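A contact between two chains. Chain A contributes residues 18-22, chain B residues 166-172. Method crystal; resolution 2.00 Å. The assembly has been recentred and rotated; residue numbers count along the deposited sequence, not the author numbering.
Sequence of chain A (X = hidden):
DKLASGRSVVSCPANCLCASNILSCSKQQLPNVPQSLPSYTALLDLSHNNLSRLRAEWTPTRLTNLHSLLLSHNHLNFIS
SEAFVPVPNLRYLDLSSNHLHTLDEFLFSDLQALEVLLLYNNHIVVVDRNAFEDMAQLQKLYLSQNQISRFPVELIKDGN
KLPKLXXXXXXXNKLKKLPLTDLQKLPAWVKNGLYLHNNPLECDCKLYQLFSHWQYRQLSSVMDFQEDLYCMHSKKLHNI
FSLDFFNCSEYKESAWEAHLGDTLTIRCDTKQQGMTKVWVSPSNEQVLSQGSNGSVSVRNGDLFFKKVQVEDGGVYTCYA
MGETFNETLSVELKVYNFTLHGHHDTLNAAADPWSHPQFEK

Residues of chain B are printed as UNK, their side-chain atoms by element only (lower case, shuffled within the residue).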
ATOM      1  N   CYS A  18      19.514   9.481  -1.779  1.00 25.78           N
ATOM      2  CA  CYS A  18      19.137   8.157  -2.263  1.00 25.94           C
ATOM      3  C   CYS A  18      19.241   7.112  -1.166  1.00 25.14           C
ATOM      4  O   CYS A  18      20.332   6.839  -0.661  1.00 25.41           O
ATOM      5  CB  CYS A  18      20.003   7.792  -3.481  1.00 26.47           C
ATOM      6  SG  CYS A  18      19.666   8.869  -4.895  1.00 25.72           S
ATOM      7  N   ALA A  19      18.085   6.570  -0.770  1.00 23.81           N
ATOM      8  CA  ALA A  19      18.010   5.467   0.168  1.00 22.86           C
ATOM      9  C   ALA A  19      17.542   4.228  -0.593  1.00 22.01           C
ATOM     10  O   ALA A  19      16.358   3.966  -0.661  1.00 21.93           O
ATOM     11  CB  ALA A  19      17.036   5.789   1.270  1.00 22.28           C
ATOM     12  N   SER A  20      18.488   3.452  -1.112  1.00 21.61           N
ATOM     13  CA  SER A  20      18.232   2.339  -2.021  1.00 21.91           C
ATOM     14  C   SER A  20      17.131   2.689  -3.025  1.00 21.69           C
ATOM     15  O   SER A  20      17.334   3.542  -3.888  1.00 21.81           O
ATOM     16  CB  SER A  20      17.982   1.024  -1.262  1.00 21.19           C
ATOM     17  OG  SER A  20      16.813   1.067  -0.481  1.00 22.41           O
ATOM     18  N   ASN A  21      15.960   2.072  -2.925  1.00 21.97           N
ATOM     19  CA  ASN A  21      14.889   2.386  -3.885  1.00 21.18           C
ATOM     20  C   ASN A  21      14.005   3.622  -3.530  1.00 21.37           C
ATOM     21  O   ASN A  21      13.014   3.887  -4.215  1.00 21.37           O
ATOM     22  CB  ASN A  21      14.055   1.138  -4.184  1.00 21.27           C
ATOM     23  CG  ASN A  21      13.280   0.634  -3.000  1.00 20.93           C
ATOM     24  OD1 ASN A  21      13.351   1.184  -1.898  1.00 19.09           O
ATOM     25  ND2 ASN A  21      12.522  -0.431  -3.220  1.00 18.87           N
ATOM     26  N   ILE A  22      14.375   4.378  -2.489  1.00 21.71           N
ATOM     27  CA  ILE A  22      13.737   5.668  -2.170  1.00 21.38           C
ATOM     28  C   ILE A  22      14.638   6.864  -2.584  1.00 21.59           C
ATOM     29  O   ILE A  22      15.809   6.901  -2.232  1.00 22.03           O
ATOM     30  CB  ILE A  22      13.419   5.761  -0.673  1.00 21.89           C
ATOM     31  CG1 ILE A  22      12.364   4.717  -0.321  1.00 22.60           C
ATOM     32  CG2 ILE A  22      12.906   7.173  -0.306  1.00 20.43           C
ATOM     33  CD1 ILE A  22      11.996   4.684   1.121  1.00 19.96           C
TER
ATOM     34  N   UNK B 166      11.890  -8.111   4.774  1.00 24.99           N
ATOM     35  CA  UNK B 166      12.312  -8.490   3.438  1.00 25.48           C
ATOM     36  C   UNK B 166      13.153  -7.391   2.750  1.00 24.18           C
ATOM     37  O   UNK B 166      13.643  -7.605   1.640  1.00 22.86           O
ATOM     38  c   UNK B 166      10.499  -7.273   2.242  1.00 28.33           C
ATOM     39  c   UNK B 166      11.074  -8.664   2.614  1.00 25.73           C
ATOM     40  s   UNK B 166       9.272  -7.433   1.064  1.00 33.68           S
ATOM     41  c   UNK B 166      10.204  -7.337  -0.460  1.00 32.60           C
ATOM     42  N   UNK B 167      13.254  -6.210   3.377  1.00 22.81           N
ATOM     43  CA  UNK B 167      14.129  -5.129   2.907  1.00 22.19           C
ATOM     44  C   UNK B 167      14.782  -4.472   4.114  1.00 21.29           C
ATOM     45  O   UNK B 167      14.091  -3.965   5.003  1.00 21.81           O
ATOM     46  c   UNK B 167      13.259  -2.422   0.236  1.00 22.24           C
ATOM     47  c   UNK B 167      13.352  -4.086   2.102  1.00 21.71           C
ATOM     48  c   UNK B 167      14.138  -2.985   1.347  1.00 22.36           C
ATOM     49  c   UNK B 167      14.689  -1.823   2.228  1.00 20.84           C
ATOM     50  N   UNK B 168      16.105  -4.533   4.158  1.00 20.30           N
ATOM     51  CA  UNK B 168      16.913  -3.913   5.186  1.00 19.87           C
ATOM     52  C   UNK B 168      18.028  -3.130   4.477  1.00 19.15           C
ATOM     53  O   UNK B 168      18.982  -3.708   3.945  1.00 19.05           O
ATOM     54  c   UNK B 168      17.497  -4.983   6.100  1.00 19.76           C
ATOM     55  c   UNK B 168      17.778  -3.479   8.091  1.00 21.54           C
ATOM     56  c   UNK B 168      18.997  -5.661   7.990  1.00 20.41           C
ATOM     57  c   UNK B 168      18.461  -4.505   7.182  1.00 21.27           C
ATOM     58  N   UNK B 169      17.890  -1.810   4.463  1.00 18.75           N
ATOM     59  CA  UNK B 169      18.825  -0.935   3.749  1.00 17.79           C
ATOM     60  C   UNK B 169      19.837  -0.372   4.735  1.00 18.63           C
ATOM     61  O   UNK B 169      19.507   0.464   5.575  1.00 18.32           O
ATOM     62  o   UNK B 169      20.134   0.754   2.028  1.00 16.60           O
ATOM     63  c   UNK B 169      18.054   0.180   3.055  1.00 17.17           C
ATOM     64  c   UNK B 169      18.929   1.052   2.195  1.00 15.83           C
ATOM     65  o   UNK B 169      18.398   2.057   1.700  1.00 15.34           O
ATOM     66  N   UNK B 170      21.059  -0.880   4.647  1.00 18.75           N
ATOM     67  CA  UNK B 170      22.165  -0.432   5.477  1.00 19.73           C
ATOM     68  C   UNK B 170      23.236   0.243   4.613  1.00 20.02           C
ATOM     69  O   UNK B 170      24.401   0.335   5.000  1.00 21.64           O
ATOM     70  c   UNK B 170      22.145  -3.483   7.958  1.00 22.15           C
ATOM     71  c   UNK B 170      21.862  -2.044   7.482  1.00 19.43           C
ATOM     72  c   UNK B 170      22.736  -1.613   6.275  1.00 19.94           C
ATOM     73  c   UNK B 170      22.087  -1.092   8.635  1.00 19.19           C
ATOM     74  N   UNK B 171      22.832   0.753   3.458  1.00 19.85           N
ATOM     75  CA  UNK B 171      23.781   1.405   2.557  1.00 19.87           C
ATOM     76  C   UNK B 171      24.233   2.735   3.150  1.00 20.97           C
ATOM     77  O   UNK B 171      23.546   3.325   3.967  1.00 20.15           O
ATOM     78  o   UNK B 171      22.003   2.412   1.176  1.00 18.35           O
ATOM     79  c   UNK B 171      23.167   1.602   1.155  1.00 20.06           C
ATOM     80  N   UNK B 172      25.391   3.204   2.717  1.00 22.50           N
ATOM     81  CA  UNK B 172      25.912   4.502   3.131  1.00 23.39           C
ATOM     82  C   UNK B 172      25.975   4.594   4.648  1.00 23.90           C
ATOM     83  O   UNK B 172      25.435   5.526   5.244  1.00 24.84           O
ATOM     84  c   UNK B 172      25.090   5.638   2.523  1.00 23.70           C
ATOM     85  o   UNK B 172      25.163   5.598   1.110  1.00 25.07           O
TER
HETATM   86  O   HOH W   1      22.559   4.811   0.481  1.00 23.35           O

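Position 166 carries four side-chain atoms in an unbranched run, two carbons, a sulfur and a last carbon. A thioether in that place is methionine. Met B166 stays clear of residues 18-22 of chain A: CE of Met B166 is still 7.8 Å from ND2 of Asn A21, the nearest approach to this stretch, so the contact asks nothing of it.

Position 167 has four side-chain carbons, forked at the second, and its CA-to-CB bond points toward chain A. That skeleton is leucine. One methyl of Leu B167, CD1, lies 4.1 Å from ND2 of Asn A21, while CD2 is 4.5 Å from OG of Ser A20. The apolar fork thus packs beside the tip of the turn.

Position 168 shows the same four carbons with the same fork, again leucine, but Leu B168 is out of reach: CB of Leu B168 is 9.0 Å from OG of Ser A20, its nearest approach to the stretch. Along the strand 167-169, the two outer side chains point toward the partner and the middle one does not, the familiar alternation of an extended chain.

Position 169 bears two carbons, the second carrying two oxygens, and one of those oxygens comes within 2.9 Å of OG of Ser A20. A carboxylate on so short a stem is aspartate. OD2 of Asp B169 lies 2.9 Å from Ser A20 OG, close enough for a hydrogen bond, though that hydroxyl's proton has another acceptor within reach; it also lies 3.1 Å from Ser A20 N, but the angle there is poor and no bond is counted.

Position 170 has four carbons forked at the second, a leucine, and Leu B170 is out of reach of residues 18-22 of chain A.

Position 171 has one carbon and one oxygen, the latter 4.3 Å from Ser A20 N: a serine. Ser B171 also braces its own chain, its OG giving a 2.6 Å hydrogen bond to OD1 of Asp B169 and its N another of 3.1 Å to the same OD1.

Position 172 is again one carbon and one oxygen, serine. Ser B172 has no direct contact, yet its OG is hydrogen-bonded to water 1 at 2.8 Å; that water donates to Ser B171 OG at 2.6 Å and to Cys A18 O at 3.2 Å.

The contact rests on an acid that is held in place. Asp B169 commits OD1 to Ser B171 and presents OD2 to Ser A20, which sits in a type II' turn closed by paired backbone hydrogen bonds between Ala A19 and Ile A22. Leu B167 adds van der Waals packing against Asn A21 and Ser A20, and one water extends the polar link toward Cys A18.

Chain B (166-172) MLLDLSS
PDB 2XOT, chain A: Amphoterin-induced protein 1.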